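PDB 4LUB: putative prephenate dehydratase from Streptococcus mutans, which probably converts prephenate to phenylpyruvate with loss of water and carbon dioxide, a step in the biosynthesis of phenylalanine. Local coordinates for residues B[77-82]-B[174-179]; B[187-192]-B[270-275]; B[195-200]-B[238-243]; B[216-221]-B[252-257]. All blocks are in the same frame, centred on the assembly; numbering follows the deposited sequence.

Interactions 1, 2 and 3 lie on one continuous mixed sheet, in which strand 75-83 of the prephenate dehydratase region runs beside strand 264-274 of the ACT region. Along the chain, interaction 1 closes before interaction 2 opens; the residues between the segments of interaction 2 contain both 3 and 4, whose segments alternate. Interactions 1 and 2 have centres about 9 Å apart and share backbone bonds between E79, I81 and Y274. Interaction 3, about 17 Å from interaction 1 between centres, reaches it through the R174-D242 salt bridge. Interaction 4, about 13 Å from interaction 3, packs helix 248-261 against the loop after helix 208-216. Sheet and salt bridge thus join the two regions.

Interaction 1: residues B[77-82]-B[174-179]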
loop_
_atom_site.group_PDB
_atom_site.type_symbol
_atom_site.label_atom_id
_atom_site.label_comp_id
_atom_site.label_asym_id
_atom_site.label_seq_id
_atom_site.Cartn_x
_atom_site.Cartn_y
_atom_site.Cartn_z
ATOM N N VAL B 77 18.635 7.539 6.910
ATOM C CA VAL B 77 19.238 8.398 7.931
ATOM C C VAL B 77 18.875 9.872 7.742
ATOM O O VAL B 77 19.177 10.710 8.590
ATOM C CB VAL B 77 20.779 8.231 7.967
ATOM C CG1 VAL B 77 21.137 6.841 8.453
ATOM C CG2 VAL B 77 21.403 8.514 6.594
ATOM N N ALA B 78 18.224 10.179 6.625
ATOM C CA ALA B 78 17.669 11.505 6.384
ATOM C C ALA B 78 16.615 11.421 5.287
ATOM O O ALA B 78 16.738 10.611 4.362
ATOM C CB ALA B 78 18.766 12.494 5.996
ATOM N N GLU B 79 15.592 12.265 5.384
ATOM C CA GLU B 79 14.586 12.382 4.334
ATOM C C GLU B 79 14.525 13.796 3.751
ATOM O O GLU B 79 14.479 14.768 4.496
ATOM C CB GLU B 79 13.211 11.997 4.878
ATOM C CG GLU B 79 12.107 11.989 3.835
ATOM C CD GLU B 79 10.771 11.613 4.438
ATOM O OE1 GLU B 79 10.671 10.490 4.964
ATOM O OE2 GLU B 79 9.806 12.393 4.324
ATOM N N ILE B 80 14.530 13.902 2.424
ATOM C CA ILE B 80 14.342 15.191 1.751
ATOM C C ILE B 80 13.106 15.134 0.866
ATOM O O ILE B 80 12.969 14.240 0.032
ATOM C CB ILE B 80 15.577 15.608 0.915
ATOM C CG1 ILE B 80 16.777 15.832 1.834
ATOM C CG2 ILE B 80 15.297 16.902 0.149
ATOM C CD1 ILE B 80 18.126 15.699 1.145
ATOM N N ILE B 81 12.190 16.068 1.081
ATOM C CA ILE B 81 11.005 16.194 0.239
ATOM C C ILE B 81 11.174 17.218 -0.881
ATOM O O ILE B 81 11.511 18.373 -0.637
ATOM C CB ILE B 81 9.774 16.556 1.083
ATOM C CG1 ILE B 81 9.528 15.462 2.124
ATOM C CG2 ILE B 81 8.540 16.675 0.197
ATOM C CD1 ILE B 81 8.348 15.745 3.043
ATOM N N LEU B 82 10.951 16.762 -2.109
ATOM C CA LEU B 82 11.064 17.582 -3.318
ATOM C C LEU B 82 9.732 17.890 -3.980
ATOM O O LEU B 82 8.948 16.984 -4.239
ATOM C CB LEU B 82 11.958 16.884 -4.350
ATOM C CG LEU B 82 12.483 17.725 -5.523
ATOM C CD1 LEU B 82 13.587 18.694 -5.119
ATOM C CD2 LEU B 82 12.942 16.819 -6.663
ATOM N N ARG B 174 9.072 11.998 -1.587
ATOM C CA ARG B 174 9.951 11.806 -0.451
ATOM C C ARG B 174 11.160 11.030 -0.955
ATOM O O ARG B 174 11.005 10.028 -1.645
ATOM C CB ARG B 174 9.230 11.023 0.658
ATOM C CG ARG B 174 8.007 11.731 1.212
ATOM C CD ARG B 174 7.163 10.835 2.117
ATOM N NE ARG B 174 7.839 10.568 3.385
ATOM C CZ ARG B 174 7.675 9.465 4.107
ATOM N NH1 ARG B 174 6.814 8.537 3.715
ATOM N NH2 ARG B 174 8.336 9.315 5.248
ATOM N N PHE B 175 12.355 11.497 -0.602
ATOM C CA PHE B 175 13.598 10.809 -0.940
ATOM C C PHE B 175 14.292 10.472 0.366
ATOM O O PHE B 175 14.272 11.258 1.310
ATOM C CB PHE B 175 14.535 11.661 -1.825
ATOM C CG PHE B 175 13.968 12.017 -3.174
ATOM C CD1 PHE B 175 13.011 13.009 -3.309
ATOM C CD2 PHE B 175 14.399 11.351 -4.309
ATOM C CE1 PHE B 175 12.497 13.327 -4.557
ATOM C CE2 PHE B 175 13.885 11.656 -5.555
ATOM C CZ PHE B 175 12.928 12.644 -5.681
ATOM N N TRP B 176 14.859 9.276 0.433
ATOM C CA TRP B 176 15.673 8.892 1.567
ATOM C C TRP B 176 17.164 8.883 1.275
ATOM O O TRP B 176 17.604 8.446 0.212
ATOM C CB TRP B 176 15.238 7.517 2.076
ATOM C CG TRP B 176 14.019 7.571 2.926
ATOM C CD1 TRP B 176 13.360 8.693 3.352
ATOM C CD2 TRP B 176 13.298 6.455 3.447
ATOM N NE1 TRP B 176 12.272 8.335 4.117
ATOM C CE2 TRP B 176 12.220 6.967 4.198
ATOM C CE3 TRP B 176 13.467 5.066 3.360
ATOM C CZ2 TRP B 176 11.305 6.143 4.846
ATOM C CZ3 TRP B 176 12.563 4.248 4.008
ATOM C CH2 TRP B 176 11.491 4.790 4.745
ATOM N N VAL B 177 17.929 9.376 2.241
ATOM C CA VAL B 177 19.357 9.158 2.268
ATOM C C VAL B 177 19.599 7.903 3.087
ATOM O O VAL B 177 19.247 7.834 4.263
ATOM C CB VAL B 177 20.123 10.356 2.872
ATOM C CG1 VAL B 177 21.613 10.087 2.867
ATOM C CG2 VAL B 177 19.797 11.641 2.118
ATOM N N LEU B 178 20.138 6.888 2.427
ATOM C CA LEU B 178 20.463 5.625 3.072
ATOM C C LEU B 178 21.929 5.554 3.445
ATOM O O LEU B 178 22.796 5.906 2.651
ATOM C CB LEU B 178 20.101 4.438 2.168
ATOM C CG LEU B 178 18.670 4.033 1.796
ATOM C CD1 LEU B 178 17.603 4.972 2.326
ATOM C CD2 LEU B 178 18.502 3.722 0.305
ATOM N N GLY B 179 22.197 5.065 4.647
ATOM C CA GLY B 179 23.559 4.857 5.084
ATOM C C GLY B 179 23.630 4.358 6.507
ATOM O O GLY B 179 22.700 3.724 7.010
#
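E79 reaches across an antiparallel strand pair to R174 and W176, next to a classic beta bulge in which V77 and A78 both face V177. V177 O takes a nearly straight bond from V77 N (2.7 Å) and a weak one from A78 N. The E79 side chain starts with CG anti to the backbone N (chi1 -176°) and runs extended over the neighbouring strand. Its CB lies 3.6 Å from W176 CD1; CG stays beside that atom, at the edge of the indole, and also meets F175 O. At the tip, OE1 accepts W176 NE1 at 2.8 Å on its anti side, close to the ring plane, and a weak bond from R174 NH2. OE2 takes R174 NE at 2.8 Å, the donor standing above the carboxylate plane. The carboxylate and guanidinium planes are 64° apart, so the salt bridge is twisted rather than flat. E54 and D242 form salt bridges with NH1 of the buried guanidinium. On the A78, I80 and F175 face, which helix 14-22 partly covers, A78 CB packs on V177 CB, and L82 CB rests 3.6 Å from F175 CE1.

Interaction 2: residues B[187-192]-B[270-275]; sequences LKEEDQ and KYAVYR
Strands 189-192 and 270-274 run antiparallel with their directions 151° apart, and a classic beta bulge, in which E190 and D191 both face V273, shifts the register by one residue between the pairs E189-Y274 and D191-V273. E190 N donates to V273 O at 2.7 Å and V273 N to D191 O at 2.8 Å, so V273 is tied to both residues of the bulge. Nearer the chain end the pairing frays: R275 N reaches K188 O only weakly, while a water accepts from K188 N and donates to R275 O. The bulge sends E190 out beside the strand pair, where its extended chain reaches R275. The arginine, bent at chi3, offers its NE side to the carboxylate: NE meets OE1 of E190 at 2.6 Å and NH2 meets OE2 of E190. Both oxygens use their syn lone pairs and the two planes are only 12° apart, a nearly coplanar, side-on salt bridge. On the E189 and Q192 face, Q192 bends at chi2 (-94°) and its NE2 donates to E189 OE2 from above the carboxylate plane; together their ends lie over A272 CB. Y274 on the same face turns a ring edge to L187 O, and its CB packs on L187 CB. Y271 turns its CB away from strand 189-192; its ring meets that of W176, and its hydroxyl is hydrogen-bonded to S195. V273, which packs against I81 of strand 75-83, has CB and CG2 each 3.8 Å from D191 CB.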
loop_
_atom_site.group_PDB
_atom_site.type_symbol
_atom_site.label_atom_id
_atom_site.label_comp_id
_atom_site.label_asym_id
_atom_site.label_seq_id
_atom_site.Cartn_x
_atom_site.Cartn_y
_atom_site.Cartn_z
ATOM N N LEU B 187 19.048 21.958 6.018
ATOM C CA LEU B 187 17.900 22.397 5.243
ATOM C C LEU B 187 16.799 22.605 6.264
ATOM O O LEU B 187 16.994 22.312 7.447
ATOM C CB LEU B 187 17.519 21.387 4.154
ATOM C CG LEU B 187 18.378 21.297 2.874
ATOM C CD1 LEU B 187 19.885 21.261 3.110
ATOM C CD2 LEU B 187 17.938 20.126 1.990
ATOM N N LYS B 188 15.661 23.138 5.843
ATOM C CA LYS B 188 14.617 23.414 6.815
ATOM C C LYS B 188 14.054 22.090 7.319
ATOM O O LYS B 188 13.407 21.356 6.572
ATOM C CB LYS B 188 13.521 24.282 6.194
ATOM C CG LYS B 188 12.536 24.873 7.181
ATOM C CD LYS B 188 11.568 25.801 6.467
ATOM C CE LYS B 188 10.134 25.328 6.623
ATOM N NZ LYS B 188 9.500 25.905 7.841
ATOM N N GLU B 189 14.301 21.805 8.598
ATOM C CA GLU B 189 13.706 20.657 9.276
ATOM C C GLU B 189 12.218 20.835 9.481
ATOM O O GLU B 189 11.763 21.870 9.962
ATOM C CB GLU B 189 14.367 20.397 10.634
ATOM C CG GLU B 189 13.996 19.031 11.194
ATOM C CD GLU B 189 14.746 18.664 12.457
ATOM O OE1 GLU B 189 15.991 18.666 12.432
ATOM O OE2 GLU B 189 14.082 18.374 13.478
ATOM N N GLU B 190 11.462 19.812 9.113
ATOM C CA GLU B 190 10.016 19.886 9.162
ATOM C C GLU B 190 9.417 18.805 10.076
ATOM O O GLU B 190 8.286 18.939 10.549
ATOM C CB GLU B 190 9.480 19.811 7.730
ATOM C CG GLU B 190 8.231 19.007 7.497
ATOM C CD GLU B 190 7.823 19.027 6.037
ATOM O OE1 GLU B 190 8.234 19.970 5.323
ATOM O OE2 GLU B 190 7.099 18.104 5.610
ATOM N N ASP B 191 10.187 17.752 10.359
ATOM C CA ASP B 191 9.653 16.605 11.102
ATOM C C ASP B 191 10.715 15.592 11.524
ATOM O O ASP B 191 11.844 15.590 11.022
ATOM C CB ASP B 191 8.569 15.895 10.282
ATOM C CG ASP B 191 7.438 15.363 11.147
ATOM O OD1 ASP B 191 7.569 15.386 12.387
ATOM O OD2 ASP B 191 6.408 14.934 10.586
ATOM N N GLN B 192 10.356 14.781 12.520
ATOM C CA GLN B 192 11.136 13.609 12.909
ATOM C C GLN B 192 10.302 12.337 12.824
ATOM O O GLN B 192 9.199 12.270 13.376
ATOM C CB GLN B 192 11.694 13.785 14.320
ATOM C CG GLN B 192 12.512 15.055 14.476
ATOM C CD GLN B 192 13.994 14.825 14.257
ATOM O OE1 GLN B 192 14.448 13.686 14.145
ATOM N NE2 GLN B 192 14.755 15.912 14.169
ATOM N N LYS B 270 15.570 5.871 11.310
ATOM C CA LYS B 270 15.243 7.018 12.162
ATOM C C LYS B 270 15.864 8.271 11.565
ATOM O O LYS B 270 17.079 8.339 11.405
ATOM C CB LYS B 270 15.740 6.841 13.604
ATOM C CG LYS B 270 15.273 5.591 14.324
ATOM C CD LYS B 270 15.795 5.612 15.751
ATOM C CE LYS B 270 15.595 4.296 16.474
ATOM N NZ LYS B 270 16.114 4.387 17.874
ATOM N N TYR B 271 15.052 9.265 11.222
ATOM C CA TYR B 271 15.581 10.344 10.395
ATOM C C TYR B 271 14.852 11.656 10.615
ATOM O O TYR B 271 13.692 11.674 11.036
ATOM C CB TYR B 271 15.500 9.959 8.912
ATOM C CG TYR B 271 14.138 9.422 8.523
ATOM C CD1 TYR B 271 13.106 10.289 8.173
ATOM C CD2 TYR B 271 13.873 8.052 8.528
ATOM C CE1 TYR B 271 11.851 9.814 7.831
ATOM C CE2 TYR B 271 12.615 7.564 8.186
ATOM C CZ TYR B 271 11.609 8.458 7.836
ATOM O OH TYR B 271 10.359 8.000 7.497
ATOM N N ALA B 272 15.531 12.753 10.298
ATOM C CA ALA B 272 14.869 14.048 10.199
ATOM C C ALA B 272 14.289 14.216 8.796
ATOM O O ALA B 272 14.795 13.641 7.828
ATOM C CB ALA B 272 15.844 15.178 10.521
ATOM N N VAL B 273 13.200 14.973 8.707
ATOM C CA VAL B 273 12.588 15.319 7.433
ATOM C C VAL B 273 12.893 16.762 7.044
ATOM O O VAL B 273 12.605 17.685 7.799
ATOM C CB VAL B 273 11.054 15.121 7.469
ATOM C CG1 VAL B 273 10.437 15.431 6.102
ATOM C CG2 VAL B 273 10.707 13.712 7.957
ATOM N N TYR B 274 13.455 16.938 5.856
ATOM C CA TYR B 274 13.762 18.255 5.310
ATOM C C TYR B 274 12.903 18.464 4.070
ATOM O O TYR B 274 12.546 17.493 3.407
ATOM C CB TYR B 274 15.243 18.361 4.965
ATOM C CG TYR B 274 16.170 17.999 6.105
ATOM C CD1 TYR B 274 16.528 18.935 7.066
ATOM C CD2 TYR B 274 16.692 16.713 6.215
ATOM C CE1 TYR B 274 17.381 18.600 8.112
ATOM C CE2 TYR B 274 17.550 16.369 7.251
ATOM C CZ TYR B 274 17.891 17.315 8.194
ATOM O OH TYR B 274 18.740 16.972 9.223
ATOM N N ARG B 275 12.508 19.700 3.783
ATOM C CA ARG B 275 11.672 19.929 2.607
ATOM C C ARG B 275 12.439 20.673 1.518
ATOM O O ARG B 275 12.904 21.794 1.732
ATOM C CB ARG B 275 10.400 20.695 2.978
ATOM C CG ARG B 275 9.434 20.880 1.807
ATOM C CD ARG B 275 8.046 21.297 2.281
ATOM N NE ARG B 275 7.328 20.200 2.931
ATOM C CZ ARG B 275 6.365 19.481 2.361
ATOM N NH1 ARG B 275 5.982 19.737 1.118
ATOM N NH2 ARG B 275 5.774 18.504 3.039
HETATM O O HOH W 1 15.137 23.256 2.934
HETATM O O HOH W 2 13.727 10.890 14.049
#

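Interaction 3: residues B[195-200]-B[238-243]; sequences SLALTL and FFIIDF
S195 opens this antiparallel pair of ACT-domain strands opposite D242, to which its OG donates at 2.7 Å. The hydroxyl stands well above the carboxylate plane, 68° out of it. The other carboxylate oxygen, OD2, faces R174, so the aspartate links this pair to the dehydratase region. L196 exchanges two backbone bonds with I241, N to O at 2.7 Å and O to N at 2.9 Å. A197, on the face of S195, has its CB in contact with both F238 CD1 and I240 CD1, about 4 Å from each. L198 repeats the double backbone bond with F239, while on the other face its CD1 presses on I241 CD1 at 3.4 Å, a tight contact. T199 lays CG2 against F238 CB. Past the strand end, L200 crosses F239 at about a right angle and brings CD1 to 3.4 Å from the ring atom CE2. Helix 208-216 packs over the L196, L198 and I241 face and helix 62-70 over the A197 and I240 face; strands 264-274 and 222-229 flank the pair.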
loop_
_atom_site.group_PDB
_atom_site.type_symbol
_atom_site.label_atom_id
_atom_site.label_comp_id
_atom_site.label_asym_id
_atom_site.label_seq_id
_atom_site.Cartn_x
_atom_site.Cartn_y
_atom_site.Cartn_z
ATOM N N SER B 195 10.572 4.773 10.550
ATOM C CA SER B 195 9.860 3.864 9.659
ATOM C C SER B 195 10.166 2.426 10.020
ATOM O O SER B 195 11.320 2.060 10.243
ATOM C CB SER B 195 10.222 4.125 8.196
ATOM O OG SER B 195 9.814 5.419 7.800
ATOM N N LEU B 196 9.121 1.614 10.077
ATOM C CA LEU B 196 9.260 0.236 10.491
ATOM C C LEU B 196 8.688 -0.679 9.427
ATOM O O LEU B 196 7.733 -0.317 8.731
ATOM C CB LEU B 196 8.530 -0.013 11.815
ATOM C CG LEU B 196 9.022 0.681 13.088
ATOM C CD1 LEU B 196 7.975 0.531 14.199
ATOM C CD2 LEU B 196 10.398 0.235 13.550
ATOM N N ALA B 197 9.288 -1.852 9.272
ATOM C CA ALA B 197 8.626 -2.919 8.544
ATOM C C ALA B 197 8.197 -3.996 9.540
ATOM O O ALA B 197 9.042 -4.601 10.201
ATOM C CB ALA B 197 9.545 -3.493 7.464
ATOM N N LEU B 198 6.890 -4.215 9.670
ATOM C CA LEU B 198 6.368 -5.196 10.624
ATOM C C LEU B 198 5.868 -6.442 9.923
ATOM O O LEU B 198 5.253 -6.363 8.857
ATOM C CB LEU B 198 5.215 -4.642 11.469
ATOM C CG LEU B 198 5.238 -3.314 12.217
ATOM C CD1 LEU B 198 3.821 -2.987 12.632
ATOM C CD2 LEU B 198 6.111 -3.414 13.436
ATOM N N THR B 199 6.131 -7.589 10.536
ATOM C CA THR B 199 5.449 -8.828 10.187
ATOM C C THR B 199 4.681 -9.307 11.414
ATOM O O THR B 199 5.116 -9.108 12.549
ATOM C CB THR B 199 6.411 -9.912 9.707
ATOM O OG1 THR B 199 7.495 -10.037 10.636
ATOM C CG2 THR B 199 6.972 -9.539 8.345
ATOM N N LEU B 200 3.532 -9.924 11.188
ATOM C CA LEU B 200 2.652 -10.265 12.285
ATOM C C LEU B 200 2.763 -11.760 12.609
ATOM O O LEU B 200 3.238 -12.532 11.781
ATOM C CB LEU B 200 1.220 -9.874 11.905
ATOM C CG LEU B 200 1.102 -8.360 11.663
ATOM C CD1 LEU B 200 -0.154 -8.018 10.889
ATOM C CD2 LEU B 200 1.192 -7.554 12.949
ATOM N N PHE B 238 4.096 -7.818 4.632
ATOM C CA PHE B 238 4.775 -7.028 5.632
ATOM C C PHE B 238 4.261 -5.607 5.496
ATOM O O PHE B 238 3.830 -5.194 4.426
ATOM C CB PHE B 238 6.301 -7.134 5.547
ATOM C CG PHE B 238 6.920 -6.390 4.400
ATOM C CD1 PHE B 238 7.340 -5.084 4.555
ATOM C CD2 PHE B 238 7.122 -7.010 3.182
ATOM C CE1 PHE B 238 7.929 -4.403 3.511
ATOM C CE2 PHE B 238 7.711 -6.335 2.132
ATOM C CZ PHE B 238 8.115 -5.028 2.297
ATOM N N PHE B 239 4.275 -4.876 6.593
ATOM C CA PHE B 239 3.709 -3.536 6.619
ATOM C C PHE B 239 4.751 -2.456 6.836
ATOM O O PHE B 239 5.540 -2.523 7.772
ATOM C CB PHE B 239 2.619 -3.463 7.699
ATOM C CG PHE B 239 1.521 -4.463 7.494
ATOM C CD1 PHE B 239 0.446 -4.161 6.679
ATOM C CD2 PHE B 239 1.586 -5.716 8.071
ATOM C CE1 PHE B 239 -0.564 -5.086 6.466
ATOM C CE2 PHE B 239 0.580 -6.644 7.862
ATOM C CZ PHE B 239 -0.493 -6.328 7.059
ATOM N N ILE B 240 4.738 -1.457 5.959
ATOM C CA ILE B 240 5.540 -0.257 6.147
ATOM C C ILE B 240 4.748 0.757 6.938
ATOM O O ILE B 240 3.704 1.227 6.500
ATOM C CB ILE B 240 5.952 0.386 4.821
ATOM C CG1 ILE B 240 6.555 -0.665 3.902
ATOM C CG2 ILE B 240 6.942 1.519 5.070
ATOM C CD1 ILE B 240 7.753 -1.334 4.531
ATOM N N ILE B 241 5.246 1.062 8.124
ATOM C CA ILE B 241 4.644 2.060 8.987
ATOM C C ILE B 241 5.599 3.193 9.373
ATOM O O ILE B 241 6.740 2.952 9.766
ATOM C CB ILE B 241 4.056 1.359 10.238
ATOM C CG1 ILE B 241 2.902 0.463 9.824
ATOM C CG2 ILE B 241 3.432 2.372 11.172
ATOM C CD1 ILE B 241 2.415 -0.463 10.889
ATOM N N ASP B 242 5.124 4.430 9.239
ATOM C CA ASP B 242 5.852 5.592 9.740
ATOM C C ASP B 242 5.171 6.119 11.002
ATOM O O ASP B 242 3.939 6.162 11.085
ATOM C CB ASP B 242 5.934 6.731 8.714
ATOM C CG ASP B 242 6.552 6.315 7.382
ATOM O OD1 ASP B 242 7.134 5.211 7.261
ATOM O OD2 ASP B 242 6.482 7.144 6.456
ATOM N N PHE B 243 5.981 6.546 11.965
ATOM C CA PHE B 243 5.483 7.193 13.169
ATOM C C PHE B 243 6.319 8.422 13.430
ATOM O O PHE B 243 7.500 8.468 13.083
ATOM C CB PHE B 243 5.584 6.270 14.389
ATOM C CG PHE B 243 4.570 5.167 14.416
ATOM C CD1 PHE B 243 3.249 5.434 14.718
ATOM C CD2 PHE B 243 4.940 3.859 14.168
ATOM C CE1 PHE B 243 2.312 4.425 14.749
ATOM C CE2 PHE B 243 3.999 2.851 14.206
ATOM C CZ PHE B 243 2.686 3.131 14.494
#

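Interaction 4: residues B[216-221]-B[252-257]; sequences AWRGID and SFALEE
The R218 guanidinium is sandwiched: A254 CA lies 3.4 Å above one face, toward the rim and beside the F253 backbone, and W217 CZ2 lies 3.2 Å above the opposite face, over its centre. The indole in turn carries R218 CG over its own centre, 3.6 Å above the plane, so the arginine chain lies across the ring. E257 OE1 sits at the edge of both flat groups. It takes W217 NE1 at 3.0 Å through its syn lone pair, near the ring plane, and R218 NH1 at 2.6 Å nearly along the C-O bond, with R218 NH2 as a weak third donor. The E257 chain is extended, with CG anti to the backbone N (chi1 -167°), and its carboxylate is turned 74° from the guanidinium. T214 O, in the last turn of helix 208-216, accepts a further bond from NH1. I220 CD1 also packs at 4.2 Å on A254 CB. In the backbone of 216-221, G219, the first residue after helix 208-216 to leave helical angles (phi 69°), forms a Schellman motif, and its N bonds A216 O. The salt bridge and I220 join this helix end to helix 248-261, the two helices packed on the sheet of the ACT domain's ferredoxin-like βαββαβ fold.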
loop_
_atom_site.group_PDB
_atom_site.type_symbol
_atom_site.label_atom_id
_atom_site.label_comp_id
_atom_site.label_asym_id
_atom_site.label_seq_id
_atom_site.Cartn_x
_atom_site.Cartn_y
_atom_site.Cartn_z
ATOM N N ALA B 216 -0.564 3.880 19.476
ATOM C CA ALA B 216 -1.730 4.721 19.703
ATOM C C ALA B 216 -1.952 5.094 21.165
ATOM O O ALA B 216 -2.128 6.272 21.479
ATOM C CB ALA B 216 -2.982 4.037 19.152
ATOM N N TRP B 217 -1.946 4.109 22.062
ATOM C CA TRP B 217 -2.212 4.423 23.468
ATOM C C TRP B 217 -1.145 5.352 24.035
ATOM O O TRP B 217 -1.442 6.143 24.923
ATOM C CB TRP B 217 -2.392 3.139 24.326
ATOM C CG TRP B 217 -1.160 2.357 24.806
ATOM C CD1 TRP B 217 -0.705 1.167 24.306
ATOM C CD2 TRP B 217 -0.269 2.699 25.887
ATOM N NE1 TRP B 217 0.418 0.752 24.999
ATOM C CE2 TRP B 217 0.708 1.676 25.965
ATOM C CE3 TRP B 217 -0.189 3.773 26.777
ATOM C CZ2 TRP B 217 1.733 1.694 26.909
ATOM C CZ3 TRP B 217 0.841 3.786 27.716
ATOM C CH2 TRP B 217 1.785 2.756 27.770
ATOM N N ARG B 218 0.064 5.325 23.473
ATOM C CA ARG B 218 1.119 6.225 23.935
ATOM C C ARG B 218 1.036 7.588 23.250
ATOM O O ARG B 218 1.848 8.470 23.518
ATOM C CB ARG B 218 2.514 5.627 23.681
ATOM C CG ARG B 218 2.752 4.244 24.276
ATOM C CD ARG B 218 4.193 3.790 24.047
ATOM N NE ARG B 218 4.607 2.778 25.017
ATOM C CZ ARG B 218 4.315 1.484 24.932
ATOM N NH1 ARG B 218 3.617 1.006 23.906
ATOM N NH2 ARG B 218 4.734 0.662 25.874
ATOM N N GLY B 219 0.048 7.762 22.378
ATOM C CA GLY B 219 -0.067 8.989 21.612
ATOM C C GLY B 219 1.010 9.236 20.562
ATOM O O GLY B 219 1.247 10.380 20.176
ATOM N N ILE B 220 1.678 8.179 20.114
ATOM C CA ILE B 220 2.623 8.298 18.996
ATOM C C ILE B 220 1.851 8.158 17.686
ATOM O O ILE B 220 1.330 7.085 17.383
ATOM C CB ILE B 220 3.744 7.247 19.078
ATOM C CG1 ILE B 220 4.557 7.437 20.371
ATOM C CG2 ILE B 220 4.665 7.327 17.850
ATOM C CD1 ILE B 220 5.301 6.181 20.818
ATOM N N ASP B 221 1.779 9.239 16.911
ATOM C CA ASP B 221 0.932 9.269 15.708
ATOM C C ASP B 221 1.493 8.500 14.523
ATOM O O ASP B 221 2.632 8.709 14.118
ATOM C CB ASP B 221 0.663 10.711 15.256
ATOM C CG ASP B 221 -0.185 11.481 16.247
ATOM O OD1 ASP B 221 -1.034 10.855 16.905
ATOM O OD2 ASP B 221 -0.030 12.709 16.331
ATOM N N SER B 252 10.848 3.873 21.982
ATOM C CA SER B 252 11.626 2.701 22.390
ATOM C C SER B 252 10.813 1.706 23.216
ATOM O O SER B 252 10.929 0.496 23.019
ATOM C CB SER B 252 12.867 3.123 23.182
ATOM O OG SER B 252 13.810 3.751 22.336
ATOM N N PHE B 253 10.025 2.211 24.162
ATOM C CA PHE B 253 9.103 1.356 24.907
ATOM C C PHE B 253 8.029 0.744 24.011
ATOM O O PHE B 253 7.681 -0.424 24.176
ATOM C CB PHE B 253 8.456 2.121 26.077
ATOM C CG PHE B 253 9.445 2.572 27.127
ATOM C CD1 PHE B 253 10.187 1.640 27.831
ATOM C CD2 PHE B 253 9.602 3.911 27.433
ATOM C CE1 PHE B 253 11.096 2.035 28.793
ATOM C CE2 PHE B 253 10.502 4.313 28.406
ATOM C CZ PHE B 253 11.247 3.376 29.085
ATOM N N ALA B 254 7.481 1.538 23.095
ATOM C CA ALA B 254 6.553 1.010 22.093
ATOM C C ALA B 254 7.127 -0.219 21.380
ATOM O O ALA B 254 6.462 -1.251 21.278
ATOM C CB ALA B 254 6.185 2.085 21.079
ATOM N N LEU B 255 8.359 -0.101 20.890
ATOM C CA LEU B 255 9.047 -1.226 20.238
ATOM C C LEU B 255 9.238 -2.428 21.154
ATOM O O LEU B 255 9.085 -3.569 20.719
ATOM C CB LEU B 255 10.412 -0.797 19.690
ATOM C CG LEU B 255 10.390 0.336 18.667
ATOM C CD1 LEU B 255 11.796 0.785 18.325
ATOM C CD2 LEU B 255 9.645 -0.114 17.414
ATOM N N GLU B 256 9.627 -2.176 22.405
ATOM C CA GLU B 256 9.692 -3.233 23.417
ATOM C C GLU B 256 8.355 -3.960 23.580
ATOM O O GLU B 256 8.321 -5.189 23.648
ATOM C CB GLU B 256 10.164 -2.676 24.768
ATOM C CG GLU B 256 11.608 -2.190 24.776
ATOM C CD GLU B 256 12.091 -1.788 26.164
ATOM O OE1 GLU B 256 11.404 -2.094 27.159
ATOM O OE2 GLU B 256 13.147 -1.131 26.258
ATOM N N GLU B 257 7.258 -3.213 23.664
ATOM C CA GLU B 257 5.939 -3.844 23.739
ATOM C C GLU B 257 5.607 -4.709 22.509
ATOM O O GLU B 257 5.039 -5.791 22.650
ATOM C CB GLU B 257 4.833 -2.801 23.959
ATOM C CG GLU B 257 3.510 -3.465 24.352
ATOM C CD GLU B 257 2.391 -2.503 24.726
ATOM O OE1 GLU B 257 2.604 -1.267 24.774
ATOM O OE2 GLU B 257 1.273 -3.008 24.951
#